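Local coordinates for cell surface protein (PDB 4GT6) that is of unknown function but, through this leucine-rich-repeat part of a larger cell-surface protein, probably binds other proteins, at residues A[277-282]-A[297-302]; A[293-298]-A[317-322]. All coordinates share one frame; numbering follows the deposited sequence.

Contact 1 of 2, residues A[277-282]-A[297-302]; sequences VSIGTG and SRITEL. With NA (sodium ion), chain R; EDO (1,2-ethanediol), chain B.
I279 CD1 meets I299 CD1 at 3.7 Å, the two side chains crossing obliquely in the buried interior. I299 holds CG1 between its backbone N and carbonyl carbon (chi1 56°), while its CG2 packs against the backbone of the other segment, 3.7 Å from V277 C and close to S278 N. At the exposed margin V277 and R298 run side by side and point the same way. V277 CG1 sits over the centre of the guanidinium face, 3.6 Å from R298 CZ; the arginine chain bends at chi3 (66°), which places NE.

Polar contact is entirely through water. V277 O accepts from two waters, one 2.8 Å away that also takes T300 N, and another that reaches R298 O. A third links I279 N to E301 O, and a fourth spans I279 O and E301 OE2, donating to the latter at 2.7 Å. The other carboxylate oxygen, E301 OE1, is hydrogen-bonded to Q324 NE2. I299 O accepts from two waters that themselves coordinate the sodium ion bound by S297 O. A 1,2-ethanediol, probably from crystallisation, takes T281 N.

Water thus bridges strands 278-279 and 301-302 where no direct backbone bond joins them, between successive coils of a leucine-rich-repeat solenoid of the BspA type.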
ATOM      1  N   VAL A 277     -15.409   6.484 -17.987  1.00 14.22           N
ATOM      2  CA  VAL A 277     -16.626   5.662 -17.864  1.00 15.65           C
ATOM      3  C   VAL A 277     -16.787   5.096 -16.449  1.00 19.82           C
ATOM      4  O   VAL A 277     -17.858   4.578 -16.126  1.00 18.92           O
ATOM      5  CB  VAL A 277     -16.736   4.546 -18.933  1.00 20.74           C
ATOM      6  CG1 VAL A 277     -16.768   5.140 -20.340  1.00 20.44           C
ATOM      7  CG2 VAL A 277     -15.634   3.494 -18.793  1.00 20.67           C
ATOM      8  N   SER A 278     -15.731   5.135 -15.621  1.00 16.45           N
ATOM      9  CA  SER A 278     -15.840   4.623 -14.245  1.00 15.87           C
ATOM     10  C   SER A 278     -14.852   5.310 -13.312  1.00 19.61           C
ATOM     11  O   SER A 278     -13.809   5.787 -13.737  1.00 16.81           O
ATOM     12  CB  SER A 278     -15.641   3.107 -14.182  1.00 18.38           C
ATOM     13  OG  SER A 278     -14.325   2.726 -14.538  1.00 22.59           O
ATOM     14  N   ILE A 279     -15.219   5.354 -12.037  1.00 17.88           N
ATOM     15  CA  ILE A 279     -14.441   5.932 -10.931  1.00 17.80           C
ATOM     16  C   ILE A 279     -14.305   4.868  -9.858  1.00 20.45           C
ATOM     17  O   ILE A 279     -15.310   4.244  -9.502  1.00 19.64           O
ATOM     18  CB  ILE A 279     -15.135   7.195 -10.362  1.00 20.60           C
ATOM     19  CG1 ILE A 279     -15.427   8.242 -11.459  1.00 20.80           C
ATOM     20  CG2 ILE A 279     -14.297   7.818  -9.251  1.00 19.95           C
ATOM     21  CD1 ILE A 279     -16.382   9.368 -10.989  1.00 29.15           C
ATOM     22  N   GLY A 280     -13.094   4.700  -9.323  1.00 16.53           N
ATOM     23  CA  GLY A 280     -12.839   3.722  -8.279  1.00 16.03           C
ATOM     24  C   GLY A 280     -13.216   4.216  -6.897  1.00 16.43           C
ATOM     25  O   GLY A 280     -13.324   5.423  -6.653  1.00 14.95           O
ATOM     26  N   THR A 281     -13.353   3.279  -5.966  1.00 16.07           N
ATOM     27  CA  THR A 281     -13.628   3.562  -4.549  1.00 16.33           C
ATOM     28  C   THR A 281     -12.677   4.640  -4.004  1.00 17.31           C
ATOM     29  O   THR A 281     -11.468   4.592  -4.264  1.00 16.87           O
ATOM     30  CB  THR A 281     -13.449   2.266  -3.725  1.00 21.58           C
ATOM     31  OG1 THR A 281     -14.417   1.315  -4.169  1.00 20.70           O
ATOM     32  CG2 THR A 281     -13.603   2.506  -2.197  1.00 20.56           C
ATOM     33  N   GLY A 282     -13.245   5.607  -3.284  1.00 14.96           N
ATOM     34  CA  GLY A 282     -12.504   6.663  -2.597  1.00 15.93           C
ATOM     35  C   GLY A 282     -11.586   7.474  -3.493  1.00 17.83           C
ATOM     36  O   GLY A 282     -10.573   7.997  -3.025  1.00 17.60           O
ATOM     37  N   SER A 297     -20.133  12.640 -18.665  1.00 17.24           N
ATOM     38  CA  SER A 297     -21.525  12.274 -18.971  1.00 18.40           C
ATOM     39  C   SER A 297     -21.696  10.741 -19.083  1.00 21.89           C
ATOM     40  O   SER A 297     -22.817  10.276 -19.288  1.00 22.19           O
ATOM     41  CB  SER A 297     -21.962  12.934 -20.284  1.00 22.27           C
ATOM     42  OG  SER A 297     -21.234  12.367 -21.366  1.00 25.58           O
ATOM     43  N   ARG A 298     -20.589   9.956 -19.000  1.00 17.51           N
ATOM     44  CA  ARG A 298     -20.660   8.502 -19.212  1.00 17.59           C
ATOM     45  C   ARG A 298     -20.471   7.665 -17.936  1.00 20.54           C
ATOM     46  O   ARG A 298     -20.555   6.433 -17.992  1.00 20.74           O
ATOM     47  CB  ARG A 298     -19.672   8.068 -20.311  1.00 20.36           C
ATOM     48  CG  ARG A 298     -20.135   8.593 -21.694  1.00 26.66           C
ATOM     49  CD  ARG A 298     -19.204   8.246 -22.841  1.00 41.24           C
ATOM     50  NE  ARG A 298     -19.145   6.811 -23.119  1.00 52.54           N
ATOM     51  CZ  ARG A 298     -18.045   6.163 -23.493  1.00 68.04           C
ATOM     52  NH1 ARG A 298     -16.889   6.810 -23.602  1.00 58.05           N
ATOM     53  NH2 ARG A 298     -18.084   4.858 -23.733  1.00 49.01           N
ATOM     54  N   ILE A 299     -20.306   8.306 -16.782  1.00 16.61           N
ATOM     55  CA  ILE A 299     -20.241   7.530 -15.541  1.00 16.37           C
ATOM     56  C   ILE A 299     -21.671   7.206 -15.108  1.00 18.60           C
ATOM     57  O   ILE A 299     -22.569   8.009 -15.366  1.00 18.24           O
ATOM     58  CB  ILE A 299     -19.421   8.228 -14.436  1.00 19.53           C
ATOM     59  CG1 ILE A 299     -19.959   9.639 -14.141  1.00 20.40           C
ATOM     60  CG2 ILE A 299     -17.922   8.260 -14.836  1.00 19.90           C
ATOM     61  CD1 ILE A 299     -19.526  10.183 -12.724  1.00 22.96           C
ATOM     62  N   THR A 300     -21.886   6.040 -14.456  1.00 15.27           N
ATOM     63  CA  THR A 300     -23.235   5.628 -14.043  1.00 15.33           C
ATOM     64  C   THR A 300     -23.296   5.298 -12.549  1.00 19.52           C
ATOM     65  O   THR A 300     -24.357   4.888 -12.064  1.00 18.34           O
ATOM     66  CB  THR A 300     -23.731   4.427 -14.888  1.00 21.12           C
ATOM     67  OG1 THR A 300     -22.883   3.308 -14.618  1.00 21.45           O
ATOM     68  CG2 THR A 300     -23.751   4.715 -16.387  1.00 21.50           C
ATOM     69  N   GLU A 301     -22.177   5.494 -11.818  1.00 17.08           N
ATOM     70  CA  GLU A 301     -22.135   5.206 -10.387  1.00 18.64           C
ATOM     71  C   GLU A 301     -21.197   6.153  -9.667  1.00 20.92           C
ATOM     72  O   GLU A 301     -20.169   6.540 -10.229  1.00 20.02           O
ATOM     73  CB  GLU A 301     -21.650   3.753 -10.215  1.00 21.15           C
ATOM     74  CG  GLU A 301     -21.339   3.271  -8.810  1.00 36.40           C
ATOM     75  CD  GLU A 301     -20.678   1.906  -8.841  1.00 58.60           C
ATOM     76  OE1 GLU A 301     -21.367   0.929  -9.214  1.00 50.62           O
ATOM     77  OE2 GLU A 301     -19.460   1.821  -8.555  1.00 41.56           O
ATOM     78  N   LEU A 302     -21.557   6.534  -8.431  1.00 17.40           N
ATOM     79  CA  LEU A 302     -20.665   7.246  -7.509  1.00 18.07           C
ATOM     80  C   LEU A 302     -20.195   6.156  -6.533  1.00 20.97           C
ATOM     81  O   LEU A 302     -21.028   5.568  -5.828  1.00 20.16           O
ATOM     82  CB  LEU A 302     -21.340   8.444  -6.818  1.00 19.52           C
ATOM     83  CG  LEU A 302     -21.672   9.647  -7.724  1.00 25.57           C
ATOM     84  CD1 LEU A 302     -21.954  10.848  -6.875  1.00 27.80           C
ATOM     85  CD2 LEU A 302     -20.535   9.983  -8.683  1.00 27.43           C
TER
HETATM   86 NA    NA R 916     -24.609  10.649 -17.761  1.00 29.74          NA
HETATM   87  C1  EDO B 900     -14.447   0.020  -7.541  1.00 43.55           C
HETATM   88  O1  EDO B 900     -13.140   0.565  -7.322  1.00 38.10           O
HETATM   89  C2  EDO B 900     -15.288   0.924  -8.476  1.00 47.21           C
HETATM   90  O2  EDO B 900     -15.085   0.574  -9.836  1.00 48.98           O
HETATM   91  O   HOH W   1     -19.568   4.362 -13.957  1.00 16.16           O
HETATM   92  O   HOH W   2     -20.197   3.863 -17.419  1.00 42.82           O
HETATM   93  O   HOH W   3     -18.239   5.127 -11.688  1.00 23.62           O
HETATM   94  O   HOH W   4     -17.608   2.804 -10.274  1.00 32.49           O
HETATM   95  O   HOH W   5     -24.519   8.232 -17.436  1.00 20.53           O
HETATM   96  O   HOH W   6     -22.823  10.694 -16.057  1.00 19.69           O
HETATM   97  O   HOH W   7     -26.226  10.345 -19.578  1.00 27.31           O
HETATM   98  O   HOH W   8     -24.824  13.049 -18.010  0.67 20.01           O

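Contact 2 of 2, residues A[293-298]-A[317-322]. With NA (sodium ion), chain R.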
ATOM      1  N   ILE A 293     -16.483  20.137  -9.054  1.00 21.83           N
ATOM      2  CA  ILE A 293     -16.312  18.887  -9.788  1.00 21.70           C
ATOM      3  C   ILE A 293     -17.199  18.926 -11.028  1.00 24.93           C
ATOM      4  O   ILE A 293     -18.401  19.148 -10.897  1.00 25.21           O
ATOM      5  CB  ILE A 293     -16.646  17.634  -8.912  1.00 26.08           C
ATOM      6  CG1 ILE A 293     -15.760  17.561  -7.662  1.00 27.92           C
ATOM      7  CG2 ILE A 293     -16.517  16.324  -9.747  1.00 26.19           C
ATOM      8  CD1 ILE A 293     -16.535  17.488  -6.417  1.00 40.13           C
ATOM      9  N   GLU A 294     -16.605  18.728 -12.214  1.00 20.73           N
ATOM     10  CA  GLU A 294     -17.320  18.609 -13.485  1.00 20.72           C
ATOM     11  C   GLU A 294     -17.210  17.138 -13.872  1.00 23.25           C
ATOM     12  O   GLU A 294     -16.110  16.631 -14.095  1.00 21.87           O
ATOM     13  CB  GLU A 294     -16.722  19.546 -14.541  1.00 22.71           C
ATOM     14  CG  GLU A 294     -17.476  19.557 -15.864  1.00 34.20           C
ATOM     15  CD  GLU A 294     -17.048  20.624 -16.855  1.00 56.73           C
ATOM     16  OE1 GLU A 294     -16.617  21.717 -16.417  1.00 46.33           O
ATOM     17  OE2 GLU A 294     -17.175  20.375 -18.076  1.00 60.18           O
ATOM     18  N   PHE A 295     -18.340  16.439 -13.868  1.00 19.30           N
ATOM     19  CA  PHE A 295     -18.384  15.019 -14.129  1.00 17.69           C
ATOM     20  C   PHE A 295     -18.438  14.679 -15.590  1.00 20.71           C
ATOM     21  O   PHE A 295     -18.995  15.432 -16.380  1.00 22.28           O
ATOM     22  CB  PHE A 295     -19.653  14.428 -13.483  1.00 19.50           C
ATOM     23  CG  PHE A 295     -19.635  14.418 -11.975  1.00 20.71           C
ATOM     24  CD1 PHE A 295     -18.988  13.402 -11.280  1.00 23.13           C
ATOM     25  CD2 PHE A 295     -20.264  15.427 -11.250  1.00 23.87           C
ATOM     26  CE1 PHE A 295     -18.968  13.394  -9.878  1.00 23.85           C
ATOM     27  CE2 PHE A 295     -20.267  15.404  -9.849  1.00 25.91           C
ATOM     28  CZ  PHE A 295     -19.633  14.381  -9.174  1.00 23.37           C
ATOM     29  N   SER A 296     -17.979  13.464 -15.917  1.00 16.06           N
ATOM     30  CA  SER A 296     -18.140  12.863 -17.221  1.00 15.74           C
ATOM     31  C   SER A 296     -19.628  12.524 -17.423  1.00 20.63           C
ATOM     32  O   SER A 296     -20.279  12.073 -16.462  1.00 20.16           O
ATOM     33  CB  SER A 296     -17.326  11.578 -17.280  1.00 18.27           C
ATOM     34  OG  SER A 296     -17.790  10.793 -18.368  1.00 21.01           O
ATOM     35  N   SER A 297     -20.133  12.640 -18.665  1.00 17.24           N
ATOM     36  CA  SER A 297     -21.525  12.274 -18.971  1.00 18.40           C
ATOM     37  C   SER A 297     -21.696  10.741 -19.083  1.00 21.89           C
ATOM     38  O   SER A 297     -22.817  10.276 -19.288  1.00 22.19           O
ATOM     39  CB  SER A 297     -21.962  12.934 -20.284  1.00 22.27           C
ATOM     40  OG  SER A 297     -21.234  12.367 -21.366  1.00 25.58           O
ATOM     41  N   ARG A 298     -20.589   9.956 -19.000  1.00 17.51           N
ATOM     42  CA  ARG A 298     -20.660   8.502 -19.212  1.00 17.59           C
ATOM     43  C   ARG A 298     -20.471   7.665 -17.936  1.00 20.54           C
ATOM     44  O   ARG A 298     -20.555   6.433 -17.992  1.00 20.74           O
ATOM     45  CB  ARG A 298     -19.672   8.068 -20.311  1.00 20.36           C
ATOM     46  CG  ARG A 298     -20.135   8.593 -21.694  1.00 26.66           C
ATOM     47  CD  ARG A 298     -19.204   8.246 -22.841  1.00 41.24           C
ATOM     48  NE  ARG A 298     -19.145   6.811 -23.119  1.00 52.54           N
ATOM     49  CZ  ARG A 298     -18.045   6.163 -23.493  1.00 68.04           C
ATOM     50  NH1 ARG A 298     -16.889   6.810 -23.602  1.00 58.05           N
ATOM     51  NH2 ARG A 298     -18.084   4.858 -23.733  1.00 49.01           N
ATOM     52  N   ASP A 317     -23.694  18.825  -8.400  1.00 26.24           N
ATOM     53  CA  ASP A 317     -24.737  18.421  -9.336  1.00 25.96           C
ATOM     54  C   ASP A 317     -24.398  17.026  -9.837  1.00 26.45           C
ATOM     55  O   ASP A 317     -23.403  16.854 -10.540  1.00 25.56           O
ATOM     56  CB  ASP A 317     -24.844  19.425 -10.489  1.00 28.14           C
ATOM     57  CG  ASP A 317     -25.409  20.757 -10.036  1.00 40.49           C
ATOM     58  OD1 ASP A 317     -24.631  21.589  -9.526  1.00 42.65           O
ATOM     59  OD2 ASP A 317     -26.632  20.939 -10.127  1.00 45.10           O
ATOM     60  N   ILE A 318     -25.172  16.028  -9.411  1.00 22.97           N
ATOM     61  CA  ILE A 318     -24.939  14.632  -9.807  1.00 22.09           C
ATOM     62  C   ILE A 318     -25.494  14.485 -11.238  1.00 26.48           C
ATOM     63  O   ILE A 318     -26.652  14.858 -11.465  1.00 25.63           O
ATOM     64  CB  ILE A 318     -25.570  13.635  -8.794  1.00 24.99           C
ATOM     65  CG1 ILE A 318     -25.041  13.811  -7.332  1.00 25.42           C
ATOM     66  CG2 ILE A 318     -25.497  12.195  -9.270  1.00 24.19           C
ATOM     67  CD1 ILE A 318     -23.567  13.988  -7.143  1.00 37.93           C
ATOM     68  N   PRO A 319     -24.682  14.004 -12.215  1.00 23.03           N
ATOM     69  CA  PRO A 319     -25.166  13.959 -13.601  1.00 23.06           C
ATOM     70  C   PRO A 319     -26.271  12.934 -13.840  1.00 24.43           C
ATOM     71  O   PRO A 319     -26.293  11.876 -13.213  1.00 21.96           O
ATOM     72  CB  PRO A 319     -23.906  13.593 -14.413  1.00 24.50           C
ATOM     73  CG  PRO A 319     -23.026  12.890 -13.466  1.00 28.22           C
ATOM     74  CD  PRO A 319     -23.281  13.541 -12.116  1.00 24.35           C
ATOM     75  N   GLU A 320     -27.151  13.245 -14.795  1.00 23.32           N
ATOM     76  CA  GLU A 320     -28.196  12.349 -15.292  1.00 23.78           C
ATOM     77  C   GLU A 320     -27.515  11.052 -15.743  1.00 24.99           C
ATOM     78  O   GLU A 320     -26.452  11.125 -16.359  1.00 23.87           O
ATOM     79  CB  GLU A 320     -28.912  13.030 -16.483  1.00 26.70           C
ATOM     80  CG  GLU A 320     -30.144  12.280 -16.963  1.00 40.07           C
ATOM     81  CD  GLU A 320     -31.176  12.080 -15.871  1.00 56.78           C
ATOM     82  OE1 GLU A 320     -31.583  13.095 -15.264  1.00 44.98           O
ATOM     83  OE2 GLU A 320     -31.505  10.912 -15.564  1.00 48.80           O
ATOM     84  N   GLY A 321     -28.067   9.893 -15.397  1.00 20.35           N
ATOM     85  CA  GLY A 321     -27.408   8.642 -15.770  1.00 19.14           C
ATOM     86  C   GLY A 321     -26.730   7.931 -14.610  1.00 20.02           C
ATOM     87  O   GLY A 321     -26.461   6.735 -14.697  1.00 18.86           O
ATOM     88  N   ILE A 322     -26.459   8.638 -13.495  1.00 17.52           N
ATOM     89  CA  ILE A 322     -25.959   7.962 -12.284  1.00 16.31           C
ATOM     90  C   ILE A 322     -27.128   7.122 -11.738  1.00 20.35           C
ATOM     91  O   ILE A 322     -28.220   7.654 -11.579  1.00 20.11           O
ATOM     92  CB  ILE A 322     -25.415   8.980 -11.231  1.00 18.82           C
ATOM     93  CG1 ILE A 322     -24.145   9.705 -11.756  1.00 19.47           C
ATOM     94  CG2 ILE A 322     -25.203   8.318  -9.841  1.00 18.93           C
ATOM     95  CD1 ILE A 322     -22.906   8.869 -11.947  1.00 24.05           C
TER
HETATM   96 NA    NA R 916     -24.609  10.649 -17.761  1.00 29.74          NA
HETATM   97  O   HOH W   9     -21.014  19.567  -9.661  1.00 34.06           O
HETATM   98  O   HOH W   6     -22.823  10.694 -16.057  1.00 19.69           O
HETATM   99  O   HOH W   5     -24.519   8.232 -17.436  1.00 20.53           O
HETATM  100  O   HOH W   7     -26.226  10.345 -19.578  1.00 27.31           O
HETATM  101  O   HOH W   8     -24.824  13.049 -18.010  0.67 20.01           O
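F295 and P319 carry the contact, their side chains crossing at about a right angle. F295 CB touches P319 CG at 3.7 Å. CG stands anti to the carbonyl carbon (chi1 -69°). P319 CD lies over one face of the ring, 4.1 Å from the centroid and 29° off its normal, a CH-pi contact. I293 CG2 covers the opposite face, 3.7 Å above its centre, and the ring is sandwiched between the two. Farther out, CD2 and CE2 each lie 3.5 Å from D317 O, which approaches obliquely. At the tip, CZ comes to 4.4 Å from I318 CD1, with M272 and L302 also packing on the side chain. An alanine here would probably open a gap between the two coils, leaving P319 CD, I318 CD1 and I293 CG2 without the ring they pack on.

The partly exposed ring thus fills the join between successive coils of this BspA-type leucine-rich-repeat solenoid. Beside the ring a water joins I293 O, from which it is 2.9 Å, to D317 N.

Beyond the proline the segments meet at sodium. S297 O and E320 O bind the ion from opposite sides, each at 2.4 Å, and four waters complete an octahedron; one of these waters also donates to S296 O. The metal would probably polarise both carbonyls. On one side S296 OG accepts from R298 N in an ST turn and also bonds to V276 O. On the other, residues 319-322 form a type II turn, closed by I322 N to P319 O, with G321 at positive phi (106°); a side chain on G321 would collide with the ion.

In the fold
Followed from the N terminus, the chain leaves 277-282, passes through strand 292-294 and returns at 297-302, where contact 1 closes its loop. Contact 2 opens at 293-298, before that loop is complete, and closes at 317-322. The two loops therefore overlap without nesting, sharing S297 and R298. Each joins successive coils of the solenoid, so three consecutive coils are tied together. Their centres lie about 9 Å apart, and I322 CD1 packs against I299 and E301 while I318 meets L302. The sodium lies where the two contacts meet, joining the shared residue S297 to the 317-322 loop.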